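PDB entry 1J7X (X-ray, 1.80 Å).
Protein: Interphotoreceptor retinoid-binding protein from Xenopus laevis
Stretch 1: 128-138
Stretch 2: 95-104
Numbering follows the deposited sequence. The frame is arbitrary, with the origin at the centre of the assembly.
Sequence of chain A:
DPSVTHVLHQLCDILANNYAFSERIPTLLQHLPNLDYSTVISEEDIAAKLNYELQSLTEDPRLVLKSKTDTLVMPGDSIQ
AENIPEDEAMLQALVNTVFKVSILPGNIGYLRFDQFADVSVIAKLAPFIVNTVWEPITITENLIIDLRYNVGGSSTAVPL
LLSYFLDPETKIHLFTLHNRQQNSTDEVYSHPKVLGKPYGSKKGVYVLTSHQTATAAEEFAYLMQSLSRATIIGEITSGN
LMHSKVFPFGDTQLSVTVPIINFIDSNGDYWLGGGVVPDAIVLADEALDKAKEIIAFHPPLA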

# COMPACT_ATOMS: atom_id res chain seq x y z
N PHE A 128 19.27 15.54 5.61
CA PHE A 128 20.18 15.05 4.55
C PHE A 128 19.39 14.80 3.29
O PHE A 128 19.98 14.93 2.18
CB PHE A 128 20.88 13.79 5.07
CG PHE A 128 21.59 14.06 6.44
CD1 PHE A 128 22.76 14.77 6.48
CD2 PHE A 128 21.02 13.68 7.59
CE1 PHE A 128 23.43 15.06 7.73
CE2 PHE A 128 21.63 13.98 8.87
CZ PHE A 128 22.83 14.67 8.91
N ILE A 129 18.11 14.40 3.45
CA ILE A 129 17.26 14.16 2.30
C ILE A 129 17.04 15.47 1.55
O ILE A 129 16.91 15.54 0.27
CB ILE A 129 15.93 13.51 2.68
CG1 ILE A 129 16.25 12.20 3.25
CG2 ILE A 129 15.09 13.38 1.40
CD1 ILE A 129 15.00 11.54 3.82
N VAL A 130 17.11 16.55 2.31
CA VAL A 130 17.03 17.85 1.64
C VAL A 130 18.08 18.02 0.55
O VAL A 130 17.79 18.57 -0.56
CB VAL A 130 17.19 19.00 2.65
CG1 VAL A 130 17.36 20.31 1.93
CG2 VAL A 130 16.01 19.07 3.63
N ASN A 131 19.32 17.62 0.86
CA ASN A 131 20.43 17.78 -0.05
C ASN A 131 20.37 16.73 -1.17
O ASN A 131 20.68 17.02 -2.31
CB ASN A 131 21.76 17.56 0.72
CG ASN A 131 22.00 18.64 1.74
OD1 ASN A 131 21.67 19.80 1.47
ND2 ASN A 131 22.60 18.28 2.90
N THR A 132 19.98 15.49 -0.86
CA THR A 132 19.99 14.44 -1.89
C THR A 132 18.80 14.52 -2.85
O THR A 132 18.92 14.29 -4.06
CB THR A 132 20.05 13.14 -1.20
OG1 THR A 132 21.22 13.11 -0.37
CG2 THR A 132 20.19 11.88 -2.13
N VAL A 133 17.67 14.87 -2.34
CA VAL A 133 16.44 14.76 -3.15
C VAL A 133 15.81 16.09 -3.43
O VAL A 133 15.82 16.51 -4.53
CB VAL A 133 15.42 13.87 -2.47
CG1 VAL A 133 14.11 13.78 -3.31
CG2 VAL A 133 16.00 12.55 -2.24
N TRP A 134 15.28 16.78 -2.42
CA TRP A 134 14.45 17.91 -2.59
C TRP A 134 15.10 19.10 -3.33
O TRP A 134 14.49 19.67 -4.19
CB TRP A 134 13.80 18.32 -1.26
CG TRP A 134 13.10 17.11 -0.62
CD1 TRP A 134 13.37 16.57 0.57
CD2 TRP A 134 12.08 16.29 -1.21
NE1 TRP A 134 12.58 15.45 0.77
CE2 TRP A 134 11.76 15.29 -0.30
CE3 TRP A 134 11.40 16.33 -2.45
CZ2 TRP A 134 10.85 14.30 -0.61
CZ3 TRP A 134 10.42 15.40 -2.72
CH2 TRP A 134 10.19 14.39 -1.79
N GLU A 135 16.33 19.39 -2.97
CA GLU A 135 17.04 20.51 -3.64
C GLU A 135 17.39 20.17 -5.06
O GLU A 135 17.02 20.93 -5.93
CB GLU A 135 18.26 20.94 -2.84
CG GLU A 135 19.07 22.02 -3.70
CD GLU A 135 18.32 23.29 -4.08
OE1 GLU A 135 17.41 23.74 -3.37
OE2 GLU A 135 18.71 23.93 -5.16
N PRO A 136 18.08 19.09 -5.38
CA PRO A 136 18.45 18.81 -6.73
C PRO A 136 17.26 18.78 -7.77
O PRO A 136 17.41 19.20 -8.96
CB PRO A 136 19.13 17.45 -6.58
CG PRO A 136 19.63 17.44 -5.24
CD PRO A 136 18.62 18.02 -4.45
N ILE A 137 16.08 18.25 -7.39
CA ILE A 137 14.94 18.17 -8.35
C ILE A 137 14.21 19.47 -8.54
O ILE A 137 13.40 19.58 -9.41
CB ILE A 137 13.93 17.06 -7.92
CG1 ILE A 137 13.24 17.38 -6.65
CG2 ILE A 137 14.59 15.77 -7.81
CD1 ILE A 137 12.12 16.36 -6.31
N THR A 138 14.50 20.48 -7.69
CA THR A 138 13.84 21.75 -7.83
C THR A 138 13.87 22.40 -9.22
O THR A 138 12.88 23.02 -9.66
CB THR A 138 14.38 22.80 -6.88
OG1 THR A 138 14.12 22.38 -5.58
CG2 THR A 138 13.42 24.03 -6.96
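Stretch 2, residues 95-104: VNTVFKVSIL

Stretch 1 is helical from its first residue, continuing a helix that begins earlier in the chain. Its hydrogen bonding widens to a pi-type turn at 130-134, where Glu-135 N bonds to Val-130 O at 2.9 Å. Pro-136, which has no amide hydrogen to give to the preceding turn, coincides with one of the kinks. Stretch 2 changes conformation along its length: residues 95-98 complete a helix, Phe-99 leaves helical phi/psi (-114°/119°), and an extended strand runs through 100-104. The Phe-99 N to Val-95 O hydrogen bond, 3.0 Å, closes the last helical turn. Strand and helix run in nearly the same direction, crossing at 25° with axes 8.4 Å apart at closest approach. The register therefore advances together, from Ile-129 beside Val-95 (CA to CA 6.3 Å), through Val-133 beside Val-101 (CA to CA 6.4 Å), to Ile-137 beside Ile-103 (CA to CA 7.3 Å).

At the helical end, Val-95 points toward stretch 1, and its CG2 lies 3.7 Å from Phe-128 CB while its CG1 lies 3.9 Å from Ile-129 CG1. Thr-132 makes the one hydrogen bond between the stretches, donating from OG1 to Asn-96 OD1 at 2.7 Å; its methyl CG2 approaches Phe-99 O at 3.6 Å. Phe-99 then packs against two helix residues a turn apart, with CE2 3.9 Å from Ile-129 CD1 and CB 3.8 Å from Val-133 CG2.

Alternation along the strand directs Val-101 toward the helix and Lys-100 and Ser-102 away from it. Val-101 CG2 meets Thr-132 O at 3.2 Å and Val-133 CG2 at 4.0 Å, while its CG1 reaches Ile-137 CG2 at 3.9 Å. Farther along, the contact thins: Ile-103 starts sideways, but its CD1 comes within 3.7 Å of Pro-136 O. In all, 494 Å² is buried, summed over both sides.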

# COMPACT_ATOMS: atom_id res chain seq x y z
N VAL A 95 22.02 8.40 3.18
CA VAL A 95 20.93 9.01 2.44
C VAL A 95 21.31 8.94 0.93
O VAL A 95 20.44 8.67 0.07
CB VAL A 95 20.62 10.41 2.90
CG1 VAL A 95 19.76 11.16 1.86
CG2 VAL A 95 19.93 10.35 4.28
N ASN A 96 22.59 9.20 0.63
CA ASN A 96 23.03 9.23 -0.78
C ASN A 96 22.93 7.87 -1.46
O ASN A 96 22.85 7.78 -2.67
CB ASN A 96 24.51 9.76 -0.92
CG ASN A 96 24.63 11.31 -0.76
OD1 ASN A 96 23.62 12.00 -0.88
ND2 ASN A 96 25.80 11.80 -0.33
N THR A 97 22.94 6.84 -0.69
CA THR A 97 22.79 5.51 -1.29
C THR A 97 21.35 4.97 -1.23
O THR A 97 20.99 4.10 -1.98
CB THR A 97 23.71 4.47 -0.64
OG1 THR A 97 23.52 4.43 0.72
CG2 THR A 97 25.17 4.77 -0.77
N VAL A 98 20.53 5.49 -0.33
CA VAL A 98 19.13 5.11 -0.22
C VAL A 98 18.33 5.73 -1.35
O VAL A 98 17.41 5.11 -1.90
CB VAL A 98 18.49 5.52 1.11
CG1 VAL A 98 16.97 5.39 1.06
CG2 VAL A 98 19.08 4.76 2.23
N PHE A 99 18.64 6.96 -1.69
CA PHE A 99 17.90 7.71 -2.76
C PHE A 99 18.78 8.00 -3.93
O PHE A 99 19.77 8.70 -3.76
CB PHE A 99 17.35 9.00 -2.23
CG PHE A 99 16.48 8.89 -1.02
CD1 PHE A 99 15.09 8.65 -1.18
CD2 PHE A 99 16.95 8.92 0.25
CE1 PHE A 99 14.36 8.52 -0.10
CE2 PHE A 99 16.20 8.83 1.32
CZ PHE A 99 14.83 8.68 1.16
N LYS A 100 18.44 7.51 -5.12
CA LYS A 100 19.14 7.77 -6.37
C LYS A 100 18.40 8.86 -7.12
O LYS A 100 17.20 8.68 -7.47
CB LYS A 100 19.22 6.51 -7.20
CG LYS A 100 19.73 6.68 -8.64
CD LYS A 100 19.60 5.35 -9.43
CE LYS A 100 20.32 5.37 -10.73
NZ LYS A 100 19.83 6.36 -11.70
N VAL A 101 19.07 9.98 -7.34
CA VAL A 101 18.48 11.08 -8.00
C VAL A 101 19.30 11.46 -9.25
O VAL A 101 20.55 11.64 -9.07
CB VAL A 101 18.43 12.28 -7.08
CG1 VAL A 101 17.74 13.45 -7.72
CG2 VAL A 101 17.75 11.88 -5.78
N SER A 102 18.61 11.60 -10.39
CA SER A 102 19.25 11.97 -11.70
C SER A 102 18.45 13.06 -12.31
O SER A 102 17.20 13.17 -12.12
CB SER A 102 19.29 10.78 -12.72
OG SER A 102 19.82 9.59 -12.15
N ILE A 103 19.09 13.88 -13.14
CA ILE A 103 18.36 14.83 -13.88
C ILE A 103 18.49 14.30 -15.31
O ILE A 103 19.59 14.35 -15.91
CB ILE A 103 18.93 16.23 -13.79
CG1 ILE A 103 19.00 16.74 -12.34
CG2 ILE A 103 18.14 17.16 -14.71
CD1 ILE A 103 17.62 16.79 -11.73
N LEU A 104 17.41 13.74 -15.85
CA LEU A 104 17.43 13.16 -17.18
C LEU A 104 17.36 14.27 -18.22
O LEU A 104 16.81 15.32 -17.95
CB LEU A 104 16.21 12.23 -17.38
CG LEU A 104 16.18 11.11 -16.33
CD1 LEU A 104 14.88 10.26 -16.50
CD2 LEU A 104 17.44 10.23 -16.24